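Local coordinates for fiber protein 2 (Human adenovirus type 41, PDB 2BZV), which forms the trimeric head of the short fiber that protrudes from the capsid vertices, probably serving in virion attachment to a host-cell receptor, at residues A[51-56]-A[150-155]; A[70-75]-A[84-89]; A[146-151]-A[165-170]. All blocks are in the same frame, centred on the assembly; numbering follows the deposited sequence.

Contact 1 of 3, residues A[51-56]-A[150-155]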
# COMPACT_ATOMS: atom_id res chain seq x y z
N GLY A 51 5.11 3.73 3.77
CA GLY A 51 5.59 5.09 3.90
C GLY A 51 4.81 6.06 3.04
O GLY A 51 4.45 5.75 1.90
N THR A 52 4.55 7.24 3.59
CA THR A 52 4.11 8.31 2.74
C THR A 52 5.00 9.51 2.96
O THR A 52 5.52 9.77 4.05
CB THR A 52 2.68 8.62 3.04
OG1 THR A 52 1.56 8.01 3.34
CG2 THR A 52 2.18 10.37 3.03
N ILE A 53 5.27 10.19 1.84
CA ILE A 53 6.19 11.32 1.88
C ILE A 53 5.65 12.48 1.06
O ILE A 53 5.27 12.33 -0.11
CB ILE A 53 7.62 10.91 1.44
CG1 ILE A 53 8.60 12.07 1.66
CG2 ILE A 53 7.69 10.37 0.02
CD1 ILE A 53 10.07 11.65 1.55
N THR A 54 5.64 13.64 1.70
CA THR A 54 5.24 14.91 1.09
C THR A 54 6.30 15.95 1.43
O THR A 54 6.62 16.13 2.61
CB THR A 54 3.88 15.38 1.63
OG1 THR A 54 2.92 14.33 1.43
CG2 THR A 54 3.41 16.63 0.90
N ILE A 55 6.84 16.62 0.42
CA ILE A 55 7.82 17.67 0.64
C ILE A 55 7.31 18.93 -0.04
O ILE A 55 6.81 18.88 -1.16
CB ILE A 55 9.22 17.23 0.14
CG1 ILE A 55 10.26 18.30 0.48
CG2 ILE A 55 9.20 16.89 -1.34
CD1 ILE A 55 11.70 17.84 0.40
N LYS A 56 7.42 20.05 0.68
CA LYS A 56 6.93 21.33 0.18
C LYS A 56 8.03 22.37 0.27
O LYS A 56 8.57 22.63 1.34
CB LYS A 56 5.72 21.83 0.98
CG LYS A 56 5.08 23.05 0.34
CD LYS A 56 3.92 23.62 1.14
CE LYS A 56 3.34 24.85 0.45
NZ LYS A 56 2.02 25.27 1.03
N PHE A 150 15.61 9.67 -1.52
CA PHE A 150 14.43 10.03 -2.29
C PHE A 150 14.84 10.94 -3.43
O PHE A 150 15.72 11.79 -3.25
CB PHE A 150 13.45 10.78 -1.39
CG PHE A 150 12.99 9.97 -0.21
CD1 PHE A 150 12.09 8.92 -0.38
CD2 PHE A 150 13.45 10.27 1.07
CE1 PHE A 150 11.66 8.17 0.71
CE2 PHE A 150 13.03 9.52 2.15
CZ PHE A 150 12.13 8.47 1.97
N LYS A 151 14.20 10.80 -4.58
CA LYS A 151 14.45 11.70 -5.70
C LYS A 151 13.12 12.06 -6.36
O LYS A 151 12.30 11.17 -6.62
CB LYS A 151 15.38 11.06 -6.73
CG LYS A 151 15.71 12.00 -7.91
CD LYS A 151 16.51 11.27 -8.98
CE LYS A 151 16.59 12.05 -10.28
NZ LYS A 151 17.36 11.29 -11.32
N TRP A 152 12.96 13.35 -6.62
CA TRP A 152 11.80 13.85 -7.35
C TRP A 152 12.25 14.63 -8.57
O TRP A 152 13.26 15.35 -8.52
CB TRP A 152 11.01 14.82 -6.50
CG TRP A 152 10.44 14.28 -5.23
CD1 TRP A 152 9.18 13.80 -5.05
CD2 TRP A 152 11.07 14.23 -3.95
NE1 TRP A 152 8.99 13.42 -3.75
CE2 TRP A 152 10.14 13.67 -3.05
CE3 TRP A 152 12.34 14.58 -3.48
CZ2 TRP A 152 10.44 13.47 -1.69
CZ3 TRP A 152 12.63 14.38 -2.14
CH2 TRP A 152 11.68 13.83 -1.26
N SER A 153 11.47 14.56 -9.64
CA SER A 153 11.65 15.55 -10.69
C SER A 153 11.08 16.90 -10.24
O SER A 153 10.31 16.98 -9.26
CB SER A 153 11.00 15.11 -12.00
OG SER A 153 9.62 14.85 -11.81
N ALA A 154 11.48 17.95 -10.94
CA ALA A 154 11.04 19.31 -10.64
C ALA A 154 10.88 20.07 -11.95
O ALA A 154 11.55 19.75 -12.94
CB ALA A 154 12.02 20.03 -9.74
N GLU A 155 10.00 21.06 -11.95
CA GLU A 155 9.75 21.85 -13.15
C GLU A 155 10.47 23.19 -13.01
O GLU A 155 10.10 24.00 -12.16
CB GLU A 155 8.25 22.05 -13.32
CG GLU A 155 7.91 22.71 -14.63
CD GLU A 155 6.42 22.85 -14.87
OE1 GLU A 155 6.07 23.52 -15.86
OE2 GLU A 155 5.62 22.30 -14.08
O HOH W 1 6.35 13.07 -2.59

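Contact 2 of 3, residues A[70-75]-A[84-89]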
# COMPACT_ATOMS: atom_id res chain seq x y z
N LEU A 70 15.59 16.89 -7.65
CA LEU A 70 16.04 17.16 -6.29
C LEU A 70 16.05 15.85 -5.53
O LEU A 70 15.14 15.04 -5.69
CB LEU A 70 15.03 18.11 -5.67
CG LEU A 70 15.22 18.70 -4.30
CD1 LEU A 70 14.52 20.06 -4.25
CD2 LEU A 70 14.63 17.81 -3.22
N SER A 71 17.07 15.66 -4.70
CA SER A 71 17.16 14.45 -3.88
C SER A 71 17.20 14.80 -2.40
O SER A 71 17.59 15.91 -1.99
CB SER A 71 18.42 13.66 -4.20
OG SER A 71 19.54 14.40 -3.76
N LEU A 72 16.80 13.85 -1.58
CA LEU A 72 16.86 13.97 -0.13
C LEU A 72 17.35 12.65 0.42
O LEU A 72 16.72 11.62 0.17
CB LEU A 72 15.47 14.27 0.45
CG LEU A 72 15.34 14.17 1.98
CD1 LEU A 72 16.14 15.29 2.63
CD2 LEU A 72 13.87 14.21 2.42
N LYS A 73 18.43 12.68 1.18
CA LYS A 73 18.97 11.47 1.80
C LYS A 73 18.78 11.52 3.31
O LYS A 73 19.17 12.51 3.96
CB LYS A 73 20.46 11.32 1.46
CG LYS A 73 21.02 10.01 1.94
CD LYS A 73 22.40 9.82 1.35
CE LYS A 73 22.92 8.46 1.78
NZ LYS A 73 24.31 8.26 1.27
N LEU A 74 18.22 10.46 3.86
CA LEU A 74 18.08 10.30 5.31
C LEU A 74 18.98 9.14 5.73
O LEU A 74 18.67 7.98 5.43
CB LEU A 74 16.63 10.02 5.72
CG LEU A 74 15.61 11.08 5.29
CD1 LEU A 74 14.24 10.69 5.79
CD2 LEU A 74 15.98 12.47 5.80
N PRO A 75 20.11 9.44 6.37
CA PRO A 75 21.04 8.41 6.82
C PRO A 75 20.80 8.00 8.26
O PRO A 75 20.43 8.84 9.09
CB PRO A 75 22.39 9.13 6.70
CG PRO A 75 22.07 10.56 7.08
CD PRO A 75 20.63 10.79 6.66
N ASN A 84 22.90 13.26 11.27
CA ASN A 84 22.77 14.62 10.79
C ASN A 84 22.50 14.67 9.29
O ASN A 84 23.23 14.05 8.50
CB ASN A 84 24.05 15.40 11.14
CG ASN A 84 23.92 16.86 10.79
OD1 ASN A 84 23.14 17.58 11.41
ND2 ASN A 84 24.67 17.30 9.79
N CYS A 85 21.47 15.42 8.91
CA CYS A 85 21.05 15.47 7.52
C CYS A 85 20.12 16.66 7.34
O CYS A 85 20.00 17.49 8.24
CB CYS A 85 20.39 14.15 7.12
SG CYS A 85 18.81 13.84 7.95
N ALA A 86 19.47 16.73 6.18
CA ALA A 86 18.63 17.88 5.85
C ALA A 86 17.38 17.99 6.72
O ALA A 86 16.79 19.07 6.79
CB ALA A 86 18.22 17.84 4.39
N LEU A 87 16.94 16.89 7.33
CA LEU A 87 15.76 16.88 8.19
C LEU A 87 16.14 17.26 9.60
O LEU A 87 17.05 16.68 10.18
CB LEU A 87 15.17 15.47 8.20
CG LEU A 87 13.98 15.23 9.15
CD1 LEU A 87 12.80 16.16 8.87
CD2 LEU A 87 13.55 13.77 9.08
N GLU A 88 15.39 18.19 10.19
CA GLU A 88 15.56 18.56 11.60
C GLU A 88 15.28 17.33 12.47
O GLU A 88 14.14 16.87 12.55
CB GLU A 88 14.61 19.73 11.91
CG GLU A 88 14.45 20.19 13.38
CD GLU A 88 13.55 21.43 13.55
OE1 GLU A 88 16.80 21.26 13.04
OE2 GLU A 88 17.02 22.29 11.09
N SER A 89 16.31 16.81 13.16
CA SER A 89 16.12 15.55 13.89
C SER A 89 15.10 15.66 15.03
O SER A 89 14.45 14.66 15.36
CB SER A 89 17.45 15.02 14.43
OG SER A 89 17.95 15.92 15.40
O HOH W 2 20.15 15.02 3.90

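Contact 3 of 3, residues A[146-151]-A[165-170]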
# COMPACT_ATOMS: atom_id res chain seq x y z
N TYR A 146 22.15 2.52 7.51
CA TYR A 146 21.00 2.41 6.62
C TYR A 146 20.69 3.76 6.02
O TYR A 146 21.14 4.80 6.54
CB TYR A 146 19.77 1.96 7.44
CG TYR A 146 20.00 0.63 8.13
CD1 TYR A 146 19.76 -0.57 7.48
CD2 TYR A 146 20.50 0.57 9.44
CE1 TYR A 146 19.98 -1.79 8.10
CE2 TYR A 146 20.74 -0.66 10.06
CZ TYR A 146 20.49 -1.83 9.38
OH TYR A 146 20.72 -3.04 9.99
N ALA A 147 19.90 3.78 4.96
CA ALA A 147 19.50 5.06 4.40
C ALA A 147 18.27 4.94 3.53
O ALA A 147 17.96 3.87 2.98
CB ALA A 147 20.64 5.67 3.56
N PHE A 148 17.59 6.06 3.40
CA PHE A 148 16.64 6.29 2.31
C PHE A 148 17.19 7.41 1.44
O PHE A 148 17.62 8.44 1.98
CB PHE A 148 15.29 6.80 2.80
CG PHE A 148 14.57 5.92 3.77
CD1 PHE A 148 13.92 4.78 3.33
CD2 PHE A 148 14.48 6.25 5.09
CE1 PHE A 148 13.24 3.96 4.21
CE2 PHE A 148 13.80 5.44 5.98
CZ PHE A 148 13.19 4.29 5.53
N THR A 149 17.13 7.23 0.12
CA THR A 149 17.46 8.32 -0.80
C THR A 149 16.25 8.51 -1.69
O THR A 149 15.90 7.64 -2.47
CB THR A 149 18.71 8.04 -1.64
OG1 THR A 149 19.80 7.75 -0.74
CG2 THR A 149 19.02 9.24 -2.52
N PHE A 150 15.61 9.67 -1.52
CA PHE A 150 14.43 10.03 -2.29
C PHE A 150 14.84 10.94 -3.43
O PHE A 150 15.72 11.79 -3.25
CB PHE A 150 13.45 10.78 -1.39
CG PHE A 150 12.99 9.97 -0.21
CD1 PHE A 150 12.09 8.92 -0.38
CD2 PHE A 150 13.45 10.27 1.07
CE1 PHE A 150 11.66 8.17 0.71
CE2 PHE A 150 13.03 9.52 2.15
CZ PHE A 150 12.13 8.47 1.97
N LYS A 151 14.20 10.80 -4.58
CA LYS A 151 14.45 11.70 -5.70
C LYS A 151 13.12 12.06 -6.36
O LYS A 151 12.30 11.17 -6.62
CB LYS A 151 15.38 11.06 -6.73
CG LYS A 151 15.71 12.00 -7.91
CD LYS A 151 16.51 11.27 -8.98
CE LYS A 151 16.59 12.05 -10.28
NZ LYS A 151 17.36 11.29 -11.32
N ALA A 165 3.80 10.83 -2.29
CA ALA A 165 4.14 9.49 -2.76
C ALA A 165 3.98 8.50 -1.63
O ALA A 165 4.28 8.81 -0.49
CB ALA A 165 5.57 9.45 -3.29
N VAL A 166 3.54 7.30 -1.99
CA VAL A 166 3.41 6.19 -1.06
C VAL A 166 4.33 5.08 -1.53
O VAL A 166 4.39 4.78 -2.73
CB VAL A 166 1.94 5.72 -0.97
CG1 VAL A 166 1.81 4.52 -0.05
CG2 VAL A 166 1.06 6.87 -0.50
N PHE A 167 5.06 4.47 -0.61
CA PHE A 167 6.01 3.41 -0.93
C PHE A 167 5.98 2.35 0.17
O PHE A 167 5.42 2.57 1.23
CB PHE A 167 7.43 3.98 -1.13
CG PHE A 167 8.01 4.69 0.08
CD1 PHE A 167 8.92 4.04 0.90
CD2 PHE A 167 7.66 6.00 0.36
CE1 PHE A 167 9.45 4.68 2.01
CE2 PHE A 167 8.19 6.65 1.47
CZ PHE A 167 9.08 5.99 2.29
N CYS A 168 6.56 1.20 -0.11
CA CYS A 168 6.51 0.05 0.80
C CYS A 168 7.86 -0.67 0.73
O CYS A 168 8.31 -0.94 -0.40
CB CYS A 168 5.36 -0.89 0.38
SG CYS A 168 5.27 -2.42 1.32
N TYR A 169 8.44 -1.06 1.85
CA TYR A 169 9.70 -1.79 1.84
C TYR A 169 9.72 -2.81 2.98
O TYR A 169 8.89 -2.79 3.89
CB TYR A 169 10.90 -0.83 1.90
CG TYR A 169 10.96 -0.05 3.21
CD1 TYR A 169 11.68 -0.52 4.30
CD2 TYR A 169 10.28 1.16 3.34
CE1 TYR A 169 11.73 0.20 5.50
CE2 TYR A 169 10.31 1.88 4.54
CZ TYR A 169 11.04 1.39 5.61
OH TYR A 169 11.04 2.11 6.79
N ILE A 170 10.69 -3.73 2.88
CA ILE A 170 10.92 -4.78 3.85
C ILE A 170 11.91 -4.30 4.91
O ILE A 170 12.95 -3.71 4.56
CB ILE A 170 11.51 -6.02 3.17
CG1 ILE A 170 10.66 -6.47 1.97
CG2 ILE A 170 11.72 -7.15 4.18
CD1 ILE A 170 9.33 -7.03 2.36

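Contact 1 of 3, residues A[51-56]-A[150-155]
The methyl CD1 of Ile-53 sits almost exactly above the middle of the Phe-150 ring, 3.5 Å from the centroid and 6° off the ring normal, a clear CH-pi contact. The same methyl also serves Trp-152, reaching CZ2 at the indole edge at 3.7 Å, so one branched chain fills the corner between two aromatic residues. Ile-55 approaches Trp-152 differently: its CG2 lies over one face of the six-membered ring, 3.8 Å from that centroid and displaced toward the rim. In Ile-53 the CG1 branch runs anti to the backbone N (chi1 -173°), which extends the chain far enough to bring CD1 to Phe-150. The one polar group of the indole is also provided for, since Trp-152 NE1 donates to a water at 2.9 Å, and that water lies 2.8 Å from Ile-53 O. Isoleucines, beta-branched and suited to strands, extend methyls on to broad rings, and together they span the 10.4 Å between the strand axes. All four residues are buried. Further out, Phe-135 meets Ile-53, Phe-150 and Trp-152. Leu-38 of strand 36-45 backs both isoleucines, while Leu-72 of strand 69-76 lies beside Trp-152, so the contact joins strand 48-57 of one sheet to strand 146-153 of the facing sheet in the knob's beta sandwich.

Contact 2 of 3, residues A[70-75]-A[84-89]
A loop folded against the outermost strand of the three-stranded sheet in the knob brings Cys-85, Ala-86 and Leu-87 onto Leu-72, Leu-74 and Pro-75. Residues 84-89 contain no regular strand where they meet strand 69-76, and they do not extend the sheet by a ladder of backbone bonds. Three small apolar meetings carry the contact. At one end, CD1 of Leu-72 rests on CB of Ala-86 at 3.7 Å; the short alanine side chain offers only a methyl for the longer leucine to reach. In the middle, CD2 of Leu-74 touches both Cys-85 SG (3.8 Å) and Leu-87 CB, its chain crossing that of Leu-87 at a slant. At the other end the proline ring presses on the cysteine: Pro-75 CD is 3.4 Å from Cys-85 CB, tighter than usual for two carbons. The thiol is held in the cramped rotamer between backbone N and carbonyl carbon (chi1 67°), where it accepts a weak bond from Leu-87 N at 3.6 Å and so ties the turn to itself. Leu-87 and Leu-72 both continue inward to Leu-38, and Leu-74 to Leu-40, on strand 36-45. Nearby, backbone hydrogen bonds pair Pro-75 with Leu-83 and Ala-86 with Ser-29. One water supplies the polar link, donating to Lys-73 O at 2.7 Å and accepting from Ala-86 N at 2.9 Å. With no direct hydrogen bond between the two segments, and with a proline that brings no N-H to the strand edge, apolar fit and one bridging water take the place of direct backbone pairing between them.

Contact 3 of 3, residues A[146-151]-A[165-170]
Phe-167 and Tyr-169 face Phe-150 and Phe-148 across the interior of the knob's antiparallel beta sandwich, two aromatic pairs between strands whose axes come no closer than 11.3 Å. That spacing suits large rings, which meet midway where shorter side chains would not. Along strand 165-170, Ala-165 comes first and turns its methyl to Phe-135. Val-166 follows on the opposite face of the strand, packing on Cys-168 of the second subunit. Phe-167 is the first residue to reach across: its ring receives the edge of Phe-150 in an offset edge-to-face pair, centroids 5.6 Å apart and planes at 64°. The nearest atoms there are Phe-150 CE1 and Phe-167 CZ at 3.7 Å. Cys-168 again looks outward, to Leu-50 of the third subunit, so this strand has one face in the sandwich and the other in the trimer interface. Tyr-169 repeats the pattern of Phe-167, now with Phe-148, whose edge is directed at the tyrosine face with centroids 5.3 Å apart and planes at 69°. Phe-148 CE1 lies over that face, 3.6 Å from Tyr-169 CE2, and at about a right angle the two side chains interlock without stacking flat. Tyrosine suits this place because its ring fills the interior while its hydroxyl finds a backbone partner, Phe-107 O, in a hydrogen bond. The tyrosine hydroxyl also lies at the edge of the Phe-148 ring, with Tyr-169 OH 3.3 Å from Phe-148 CZ.

From the N terminus, strand 48-57 opens the longest loop, which contact 1 closes only when the chain returns as strand 146-153. Nested inside it, contact 2 closes a short loop, laying the chain that follows strand 69-76 back on that strand at the edge of the three-stranded sheet. Contact 3 then starts on the strand where contact 1 ends, sharing Phe-150 and Lys-151, and closes the final loop at strand 165-170. Contacts 1 and 3 both span the sandwich. Backbone pairing completes the circuit: strands 69-76 and 146-153 are neighbours in one sheet, as Leu-72 O with Phe-150 N attests, and strands 48-57 and 165-170 in the other, through Ile-53 N and Ala-165 O.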